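Local coordinates for sugar ABC transporter substrate-binding protein, BlMnBP1 (PDB 6I5R) that binds mannobiose and probably related manno-oligosaccharides as a solute-binding protein of a bifidobacterial ABC transporter that supports growth on beta-mannan, at residues 22-27 against 122-127; 142-147 against 357-362; 236-241 against 305-310. All coordinates share one frame; numbering follows the deposited sequence.

Contact 1: residues 22-27 against 122-127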
loop_
_atom_site.group_PDB
_atom_site.type_symbol
_atom_site.label_atom_id
_atom_site.label_comp_id
_atom_site.label_asym_id
_atom_site.label_seq_id
_atom_site.Cartn_x
_atom_site.Cartn_y
_atom_site.Cartn_z
ATOM N N ILE A 22 20.044 22.022 -2.205
ATOM C CA ILE A 22 20.615 20.777 -1.690
ATOM C C ILE A 22 19.729 19.613 -2.135
ATOM O O ILE A 22 18.511 19.626 -1.906
ATOM C CB ILE A 22 20.715 20.805 -0.156
ATOM C CG1 ILE A 22 21.352 22.098 0.336
ATOM C CG2 ILE A 22 21.499 19.611 0.367
ATOM C CD1 ILE A 22 21.123 22.345 1.838
ATOM N N THR A 23 20.337 18.606 -2.748
ATOM C CA THR A 23 19.581 17.403 -3.056
ATOM C C THR A 23 19.726 16.420 -1.914
ATOM O O THR A 23 20.635 16.509 -1.091
ATOM C CB THR A 23 20.016 16.746 -4.375
ATOM O OG1 THR A 23 21.395 16.374 -4.327
ATOM C CG2 THR A 23 19.747 17.696 -5.553
ATOM N N TYR A 24 18.812 15.456 -1.880
ATOM C CA TYR A 24 18.815 14.465 -0.806
ATOM C C TYR A 24 20.136 13.715 -0.660
ATOM O O TYR A 24 20.599 13.546 0.482
ATOM C CB TYR A 24 17.641 13.511 -1.061
ATOM C CG TYR A 24 17.546 12.303 -0.170
ATOM C CD1 TYR A 24 18.341 11.185 -0.384
ATOM C CD2 TYR A 24 16.602 12.256 0.839
ATOM C CE1 TYR A 24 18.227 10.076 0.418
ATOM C CE2 TYR A 24 16.476 11.146 1.639
ATOM C CZ TYR A 24 17.292 10.065 1.442
ATOM O OH TYR A 24 17.159 8.963 2.265
ATOM N N PRO A 25 20.777 13.225 -1.719
ATOM C CA PRO A 25 22.060 12.518 -1.525
ATOM C C PRO A 25 23.153 13.402 -0.912
ATOM O O PRO A 25 24.122 12.869 -0.342
ATOM C CB PRO A 25 22.433 12.046 -2.944
ATOM C CG PRO A 25 21.106 12.050 -3.720
ATOM C CD PRO A 25 20.336 13.220 -3.132
ATOM N N GLU A 26 23.021 14.732 -1.032
ATOM C CA GLU A 26 24.012 15.710 -0.589
ATOM C C GLU A 26 23.921 15.998 0.902
ATOM O O GLU A 26 24.821 16.646 1.456
ATOM C CB GLU A 26 23.842 16.992 -1.405
ATOM C CG GLU A 26 24.304 16.897 -2.883
ATOM C CD GLU A 26 24.073 18.176 -3.687
ATOM O OE1 GLU A 26 23.018 18.826 -3.493
ATOM O OE2 GLU A 26 24.949 18.550 -4.523
ATOM N N ILE A 27 22.875 15.499 1.571
ATOM C CA ILE A 27 22.708 15.707 3.004
ATOM C C ILE A 27 23.610 14.733 3.743
ATOM O O ILE A 27 23.516 13.515 3.540
ATOM C CB ILE A 27 21.235 15.513 3.409
ATOM C CG1 ILE A 27 20.359 16.561 2.736
ATOM C CG2 ILE A 27 21.065 15.579 4.915
ATOM C CD1 ILE A 27 18.921 16.331 2.988
ATOM N N SER A 122 17.816 9.270 -11.330
ATOM C CA SER A 122 18.984 8.433 -11.542
ATOM C C SER A 122 19.977 8.551 -10.396
ATOM O O SER A 122 20.697 7.584 -10.109
ATOM C CB SER A 122 19.658 8.790 -12.857
ATOM O OG SER A 122 20.105 10.120 -12.856
ATOM N N GLU A 123 20.074 9.742 -9.765
ATOM C CA GLU A 123 20.915 9.905 -8.578
ATOM C C GLU A 123 20.260 9.291 -7.348
ATOM O O GLU A 123 20.950 8.736 -6.485
ATOM C CB GLU A 123 21.240 11.394 -8.330
ATOM C CG GLU A 123 22.359 11.951 -9.238
ATOM C CD GLU A 123 23.661 11.151 -9.125
ATOM O OE1 GLU A 123 24.269 11.128 -8.032
ATOM O OE2 GLU A 123 24.046 10.508 -10.130
ATOM N N MET A 124 18.929 9.396 -7.231
ATOM C CA MET A 124 18.251 8.860 -6.060
ATOM C C MET A 124 18.347 7.338 -6.019
ATOM O O MET A 124 18.494 6.747 -4.945
ATOM C CB MET A 124 16.796 9.322 -6.042
ATOM C CG MET A 124 16.620 10.830 -5.846
ATOM S SD MET A 124 17.243 11.345 -4.225
ATOM C CE MET A 124 16.093 10.493 -3.119
ATOM N N GLU A 125 18.293 6.688 -7.178
ATOM C CA GLU A 125 18.336 5.229 -7.160
ATOM C C GLU A 125 19.657 4.711 -6.608
ATOM O O GLU A 125 19.767 3.513 -6.333
ATOM C CB GLU A 125 18.061 4.678 -8.564
ATOM C CG GLU A 125 19.201 4.751 -9.528
ATOM C CD GLU A 125 18.851 4.174 -10.901
ATOM O OE1 GLU A 125 19.789 3.963 -11.723
ATOM O OE2 GLU A 125 17.644 3.962 -11.148
ATOM N N LYS A 126 20.661 5.573 -6.459
ATOM C CA LYS A 126 21.903 5.177 -5.814
ATOM C C LYS A 126 21.780 5.115 -4.292
ATOM O O LYS A 126 22.635 4.511 -3.640
ATOM C CB LYS A 126 23.029 6.147 -6.182
ATOM C CG LYS A 126 23.242 6.313 -7.685
ATOM C CD LYS A 126 24.462 7.201 -8.063
ATOM C CE LYS A 126 24.533 7.348 -9.585
ATOM N NZ LYS A 126 25.656 8.146 -10.124
ATOM N N VAL A 127 20.739 5.694 -3.703
ATOM C CA VAL A 127 20.696 5.826 -2.256
ATOM C C VAL A 127 19.362 5.391 -1.670
ATOM O O VAL A 127 19.245 5.198 -0.455
ATOM C CB VAL A 127 21.022 7.277 -1.842
ATOM C CG1 VAL A 127 22.450 7.597 -2.236
ATOM C CG2 VAL A 127 20.062 8.245 -2.476
HETATM O O HOH W 1 18.758 6.900 1.744
#
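Tyr24 and Pro25 of a short 3-10 turn pack against Met124 and Val127 near the end of a short helix. Met124 and Tyr24 make a Met-aromatic contact. Met124 CE lies over one face of the Tyr24 ring, 4.0 Å from its centroid and 29° off the ring normal. This is also a CH-pi contact. The sulfur is placed obliquely, 4.9 Å from the same centroid. The Met124 chain bends twice, and chi3 of -65° turns CE onto the ring.

The remaining packing is apolar. Val127 CG2 comes to the edge of the tyrosine near its plane, 3.9 Å from Tyr24 CE1. The same methyl touches Pro25 CG, while Pro25 CD sits 3.8 Å from Met124 SD.

Polar contact across the pair goes through water. Tyr24 OH donates to a water at 2.7 Å, which lies in the ring plane. That water donates in turn to Val127 O at 2.8 Å. Two carboxylates find partners within their own segments: Glu26 OE1 accepts the backbone N-H of Thr23 in a nearly straight bond (178°), and Lys126 NZ forms a salt bridge with Glu123 OE2 at 2.9 Å.

Helix 331-346 borders the tyrosine: Lys342 makes a cation-pi contact with its ring and hydrogen-bonds Tyr24 O. Met124 also reaches Ile143 of strand 139-155. The contact thus joins the N-terminal loop to the helix and the loop that follows it by dispersion and shape, with no direct hydrogen bond between the segments. The phenol ring meets the Met124 methyl at one face, and its hydroxyl is tied to Val127 O through the water.

Contact 2: residues 142-147 against 357-362; sequences GIANNG and IPIKAD
Gly147 and Ile357 form a single antiparallel bridge, a hydrogen-bonded pair that ties the loop after helix 350-353 to strand 139-155 of the solute-binding protein fold. Gly147 N reaches Ile357 O and Ile357 N reaches Gly147 O, both at 2.8 Å.

Ile359 is the main side chain of the contact, and its CB points toward residues 142-147. With chi1 at -61°, CG1 stands beside its own backbone N, and it meets Ala144 O at 3.5 Å and Asn146 CA at 3.7 Å. CD1 continues to Ala144 CB at 3.8 Å. The other branch goes to Ile143, where the two CG2 methyls meet and the side chains cross obliquely. Ile357 instead lies alongside the bridge, its CB 3.5 Å from Gly147 O.

Asn145 turns its CB away from the loop. Its amide hydrogen-bonds Asp320 and Tyr321, two residues of the mannobiose pocket, so the strand probably helps to position that wall. All the touching residues are buried. With chi2 of Ile359 at -67°, its CD1 lies 3.5 Å from Gly147 N, beside the N-H that is bonded to Ile357 O.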
loop_
_atom_site.group_PDB
_atom_site.type_symbol
_atom_site.label_atom_id
_atom_site.label_comp_id
_atom_site.label_asym_id
_atom_site.label_seq_id
_atom_site.Cartn_x
_atom_site.Cartn_y
_atom_site.Cartn_z
ATOM N N GLY A 142 8.864 11.577 -4.092
ATOM C CA GLY A 142 8.490 10.863 -2.887
ATOM C C GLY A 142 9.470 9.749 -2.591
ATOM O O GLY A 142 10.043 9.139 -3.492
ATOM N N ILE A 143 9.670 9.505 -1.298
ATOM C CA ILE A 143 10.468 8.392 -0.797
ATOM C C ILE A 143 9.552 7.495 0.030
ATOM O O ILE A 143 8.846 7.976 0.920
ATOM C CB ILE A 143 11.651 8.882 0.058
ATOM C CG1 ILE A 143 12.506 9.880 -0.739
ATOM C CG2 ILE A 143 12.477 7.705 0.566
ATOM C CD1 ILE A 143 13.811 10.289 -0.050
ATOM N N ALA A 144 9.589 6.193 -0.235
ATOM C CA ALA A 144 8.676 5.287 0.442
ATOM C C ALA A 144 9.008 5.188 1.924
ATOM O O ALA A 144 10.170 5.256 2.324
ATOM C CB ALA A 144 8.737 3.901 -0.205
ATOM N N ASN A 145 7.959 5.034 2.744
ATOM C CA ASN A 145 8.160 4.885 4.186
ATOM C C ASN A 145 8.762 3.514 4.504
ATOM O O ASN A 145 9.587 3.379 5.421
ATOM C CB ASN A 145 6.835 5.108 4.940
ATOM C CG ASN A 145 5.698 4.185 4.466
ATOM O OD1 ASN A 145 5.857 3.400 3.549
ATOM N ND2 ASN A 145 4.535 4.295 5.122
ATOM N N ASN A 146 8.336 2.485 3.772
ATOM C CA ASN A 146 8.971 1.180 3.752
ATOM C C ASN A 146 8.375 0.370 2.615
ATOM O O ASN A 146 7.290 0.671 2.111
ATOM C CB ASN A 146 8.840 0.432 5.086
ATOM C CG ASN A 146 7.395 0.260 5.554
ATOM O OD1 ASN A 146 6.475 0.829 5.005
ATOM N ND2 ASN A 146 7.217 -0.506 6.616
ATOM N N GLY A 147 9.131 -0.644 2.191
ATOM C CA GLY A 147 8.688 -1.512 1.118
ATOM C C GLY A 147 7.788 -2.584 1.696
ATOM O O GLY A 147 8.118 -3.217 2.700
ATOM N N ILE A 357 10.281 -3.552 4.425
ATOM C CA ILE A 357 11.603 -3.643 3.781
ATOM C C ILE A 357 12.234 -2.271 3.818
ATOM O O ILE A 357 11.624 -1.290 3.358
ATOM C CB ILE A 357 11.459 -4.157 2.342
ATOM C CG1 ILE A 357 10.989 -5.609 2.368
ATOM C CG2 ILE A 357 12.760 -3.972 1.574
ATOM C CD1 ILE A 357 10.195 -5.943 1.133
ATOM N N PRO A 358 13.457 -2.129 4.360
ATOM C CA PRO A 358 14.097 -0.808 4.403
ATOM C C PRO A 358 14.323 -0.256 3.011
ATOM O O PRO A 358 14.517 -0.992 2.037
ATOM C CB PRO A 358 15.435 -1.052 5.113
ATOM C CG PRO A 358 15.483 -2.463 5.511
ATOM C CD PRO A 358 14.310 -3.200 4.910
ATOM N N ILE A 359 14.293 1.071 2.936
ATOM C CA ILE A 359 14.369 1.783 1.673
ATOM C C ILE A 359 15.768 2.310 1.375
ATOM O O ILE A 359 16.081 2.551 0.197
ATOM C CB ILE A 359 13.313 2.915 1.671
ATOM C CG1 ILE A 359 11.935 2.270 1.815
ATOM C CG2 ILE A 359 13.400 3.757 0.425
ATOM C CD1 ILE A 359 11.519 1.446 0.671
ATOM N N LYS A 360 16.626 2.477 2.383
ATOM C CA LYS A 360 18.010 2.813 2.090
ATOM C C LYS A 360 18.571 1.796 1.105
ATOM O O LYS A 360 18.423 0.581 1.290
ATOM C CB LYS A 360 18.850 2.842 3.368
ATOM C CG LYS A 360 20.266 3.316 3.097
ATOM C CD LYS A 360 21.127 3.357 4.357
ATOM C CE LYS A 360 22.380 4.138 4.057
ATOM N NZ LYS A 360 23.205 4.344 5.272
ATOM N N ALA A 361 19.192 2.298 0.037
ATOM C CA ALA A 361 19.513 1.456 -1.110
ATOM C C ALA A 361 20.356 0.259 -0.709
ATOM O O ALA A 361 20.181 -0.836 -1.252
ATOM C CB ALA A 361 20.245 2.257 -2.181
ATOM N N ASP A 362 21.269 0.437 0.247
ATOM C CA ASP A 362 22.287 -0.570 0.524
ATOM C C ASP A 362 21.929 -1.503 1.660
ATOM O O ASP A 362 22.818 -2.185 2.167
ATOM C CB ASP A 362 23.599 0.107 0.892
ATOM C CG ASP A 362 23.479 0.898 2.178
ATOM O OD1 ASP A 362 23.178 0.321 3.269
ATOM O OD2 ASP A 362 23.641 2.129 2.115
HETATM O O HOH W 2 12.771 2.926 5.272
#

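Contact 3: residues 236-241 against 305-310; sequences PDTHPY and FPITVD. With ZN (zinc ion), chain D.
The lead-in to helix 239-252, at Asp237 and Thr238, lies against Ile307, Thr308 and Val309 in the loop between strands 300-304 and 314-325. The Thr238 methyl touches three residues. CG2 approaches Thr308 O at 3.4 Å and meets Ile307 CG2 and Val309 CG2, each at 4.2 Å. The side chains of Thr238 and Ile307 cross at about a right angle. From the other segment, Ile307 CG2 touches Asp237 O at 3.7 Å.

A water joins the two backbones. It donates to Asp237 O and accepts the N-H of Thr308 at 3.0 Å.

The loop enters this region through an inverse gamma turn centred on Pro306, closed by Ile307 N to Phe305 O. The turn carries Ile307 to the start of the helix, where its side chain also touches Ala242 and Val243. Asp237 meets Pro171 and Glu172 at helix 171-184, and Thr308 OG1 hydrogen-bonds Lys169 O.

The hydroxyl of Thr238 serves a different partner from its methyl. Chi1 of 68° puts OG1 between the backbone N and the carbonyl carbon. OG1 accepts His239 ND1 at 2.9 Å, nearly in the imidazole plane, and also hydrogen-bonds Ala235 O. With ND1 as the donor, NE2 of the same ring is left to bind a zinc ion at 2.0 Å. The remaining modelled ligands are waters, some too close to the metal or to each other to be certain.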
loop_
_atom_site.group_PDB
_atom_site.type_symbol
_atom_site.label_atom_id
_atom_site.label_comp_id
_atom_site.label_asym_id
_atom_site.label_seq_id
_atom_site.Cartn_x
_atom_site.Cartn_y
_atom_site.Cartn_z
ATOM N N PRO A 236 -7.605 -18.666 -16.586
ATOM C CA PRO A 236 -8.711 -17.895 -16.014
ATOM C C PRO A 236 -8.570 -17.636 -14.537
ATOM O O PRO A 236 -9.250 -16.733 -14.019
ATOM C CB PRO A 236 -9.939 -18.764 -16.328
ATOM C CG PRO A 236 -9.377 -20.139 -16.575
ATOM C CD PRO A 236 -8.097 -19.881 -17.269
ATOM N N ASP A 237 -7.872 -18.199 -13.852
ATOM C CA ASP A 237 -7.391 -18.082 -12.488
ATOM C C ASP A 237 -6.195 -17.148 -12.349
ATOM O O ASP A 237 -5.501 -17.182 -11.323
ATOM C CB ASP A 237 -7.040 -19.463 -11.961
ATOM C CG ASP A 237 -5.940 -20.142 -12.768
ATOM O OD1 ASP A 237 -5.452 -19.602 -13.817
ATOM O OD2 ASP A 237 -5.557 -21.263 -12.327
ATOM N N THR A 238 -5.922 -16.391 -13.268
ATOM C CA THR A 238 -4.903 -15.354 -13.151
ATOM C C THR A 238 -5.478 -14.023 -13.633
ATOM O O THR A 238 -6.642 -13.916 -14.024
ATOM C CB THR A 238 -3.642 -15.671 -13.974
ATOM O OG1 THR A 238 -3.961 -15.604 -15.377
ATOM C CG2 THR A 238 -3.149 -17.052 -13.591
ATOM N N HIS A 239 -4.603 -13.008 -13.626
ATOM C CA HIS A 239 -4.898 -11.662 -14.101
ATOM C C HIS A 239 -5.903 -10.963 -13.167
ATOM O O HIS A 239 -6.401 -11.569 -12.221
ATOM C CB HIS A 239 -5.424 -11.736 -15.519
ATOM C CG HIS A 239 -4.338 -11.853 -16.530
ATOM N ND1 HIS A 239 -3.568 -12.989 -16.656
ATOM C CD2 HIS A 239 -3.828 -10.953 -17.402
ATOM C CE1 HIS A 239 -2.645 -12.790 -17.585
ATOM N NE2 HIS A 239 -2.799 -11.573 -18.068
ATOM N N PRO A 240 -6.173 -9.659 -13.413
ATOM C CA PRO A 240 -7.014 -8.935 -12.446
ATOM C C PRO A 240 -8.373 -9.578 -12.184
ATOM O O PRO A 240 -8.842 -9.557 -11.047
ATOM C CB PRO A 240 -7.130 -7.539 -13.071
ATOM C CG PRO A 240 -5.805 -7.381 -13.781
ATOM C CD PRO A 240 -5.496 -8.754 -14.355
ATOM N N TYR A 241 -9.026 -10.125 -13.212
ATOM C CA TYR A 241 -10.320 -10.780 -13.018
ATOM C C TYR A 241 -10.282 -11.767 -11.857
ATOM O O TYR A 241 -11.221 -11.838 -11.052
ATOM C CB TYR A 241 -10.730 -11.473 -14.331
ATOM C CG TYR A 241 -12.011 -12.271 -14.280
ATOM C CD1 TYR A 241 -11.999 -13.586 -13.827
ATOM C CD2 TYR A 241 -13.230 -11.729 -14.691
ATOM C CE1 TYR A 241 -13.162 -14.326 -13.770
ATOM C CE2 TYR A 241 -14.405 -12.467 -14.622
ATOM C CZ TYR A 241 -14.352 -13.778 -14.176
ATOM O OH TYR A 241 -15.479 -14.566 -14.110
ATOM N N PHE A 305 -0.858 -13.984 -1.899
ATOM C CA PHE A 305 -2.200 -14.049 -2.452
ATOM C C PHE A 305 -2.323 -15.324 -3.282
ATOM O O PHE A 305 -1.384 -15.693 -3.992
ATOM C CB PHE A 305 -2.514 -12.819 -3.330
ATOM C CG PHE A 305 -3.995 -12.697 -3.699
ATOM C CD1 PHE A 305 -4.484 -13.276 -4.863
ATOM C CD2 PHE A 305 -4.890 -12.048 -2.869
ATOM C CE1 PHE A 305 -5.819 -13.208 -5.187
ATOM C CE2 PHE A 305 -6.232 -11.978 -3.193
ATOM C CZ PHE A 305 -6.697 -12.559 -4.365
ATOM N N PRO A 306 -3.449 -16.004 -3.231
ATOM C CA PRO A 306 -3.555 -17.330 -3.877
ATOM C C PRO A 306 -3.802 -17.293 -5.381
ATOM O O PRO A 306 -4.833 -17.705 -5.888
ATOM C CB PRO A 306 -4.720 -17.970 -3.112
ATOM C CG PRO A 306 -5.570 -16.789 -2.705
ATOM C CD PRO A 306 -4.642 -15.668 -2.434
ATOM N N ILE A 307 -2.817 -16.779 -6.102
ATOM C CA ILE A 307 -2.750 -16.913 -7.547
ATOM C C ILE A 307 -1.393 -17.498 -7.895
ATOM O O ILE A 307 -0.376 -17.123 -7.304
ATOM C CB ILE A 307 -2.967 -15.563 -8.270
ATOM C CG1 ILE A 307 -4.456 -15.173 -8.204
ATOM C CG2 ILE A 307 -2.569 -15.641 -9.730
ATOM C CD1 ILE A 307 -4.806 -13.815 -8.795
ATOM N N THR A 308 -1.401 -18.453 -8.813
ATOM C CA THR A 308 -0.195 -19.048 -9.368
ATOM C C THR A 308 -0.168 -18.756 -10.860
ATOM O O THR A 308 -1.172 -18.939 -11.561
ATOM C CB THR A 308 -0.148 -20.548 -9.098
ATOM O OG1 THR A 308 -0.220 -20.792 -7.688
ATOM C CG2 THR A 308 1.137 -21.155 -9.656
ATOM N N VAL A 309 0.968 -18.269 -11.331
ATOM C CA VAL A 309 1.166 -17.907 -12.730
ATOM C C VAL A 309 2.177 -18.883 -13.317
ATOM O O VAL A 309 3.364 -18.829 -12.968
ATOM C CB VAL A 309 1.647 -16.454 -12.874
ATOM C CG1 VAL A 309 1.958 -16.110 -14.312
ATOM C CG2 VAL A 309 0.571 -15.516 -12.343
ATOM N N ASP A 310 1.719 -19.748 -14.228
ATOM C CA ASP A 310 2.597 -20.705 -14.905
ATOM C C ASP A 310 3.480 -21.415 -13.888
ATOM O O ASP A 310 4.703 -21.525 -14.048
ATOM C CB ASP A 310 3.449 -19.996 -15.959
ATOM C CG ASP A 310 4.244 -20.951 -16.832
ATOM O OD1 ASP A 310 3.893 -22.150 -16.917
ATOM O OD2 ASP A 310 5.234 -20.483 -17.426
HETATM ZN ZN ZN D . -1.718 -11.505 -19.731
HETATM O O HOH W 3 -4.087 -19.219 -9.828
HETATM O O HOH W 4 -2.563 -20.609 -12.888
HETATM O O HOH W 5 -0.501 -12.732 -18.679
HETATM O O HOH W 6 -0.877 -12.796 -20.545
HETATM O O HOH W 7 -1.688 -9.752 -19.846
HETATM O O HOH W 8 -0.451 -11.509 -21.605
HETATM O O HOH W 9 -3.390 -12.341 -20.959
#

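From the N terminus, contact 1 comes first. It closes the chain from the N-terminal loop to helix 121-124 and the loop after it, enclosing, among others, strands 38-44, 73-79 and 100-102. Contact 2 opens only afterwards, so the two are in series. It joins strand 139-155 to the loop after helix 350-353 and closes a much longer loop. Contact 3 nests inside that loop, tying the residues just before helix 239-252 to the loop before strand 314-325. Contacts 1 and 2 are neighbours: Val127 O and Ala361 N lie 2.9 Å apart in a probable hydrogen bond, and Tyr24 packs on Ile143. Contact 3 is remote, its centre about 28 Å from that of contact 2.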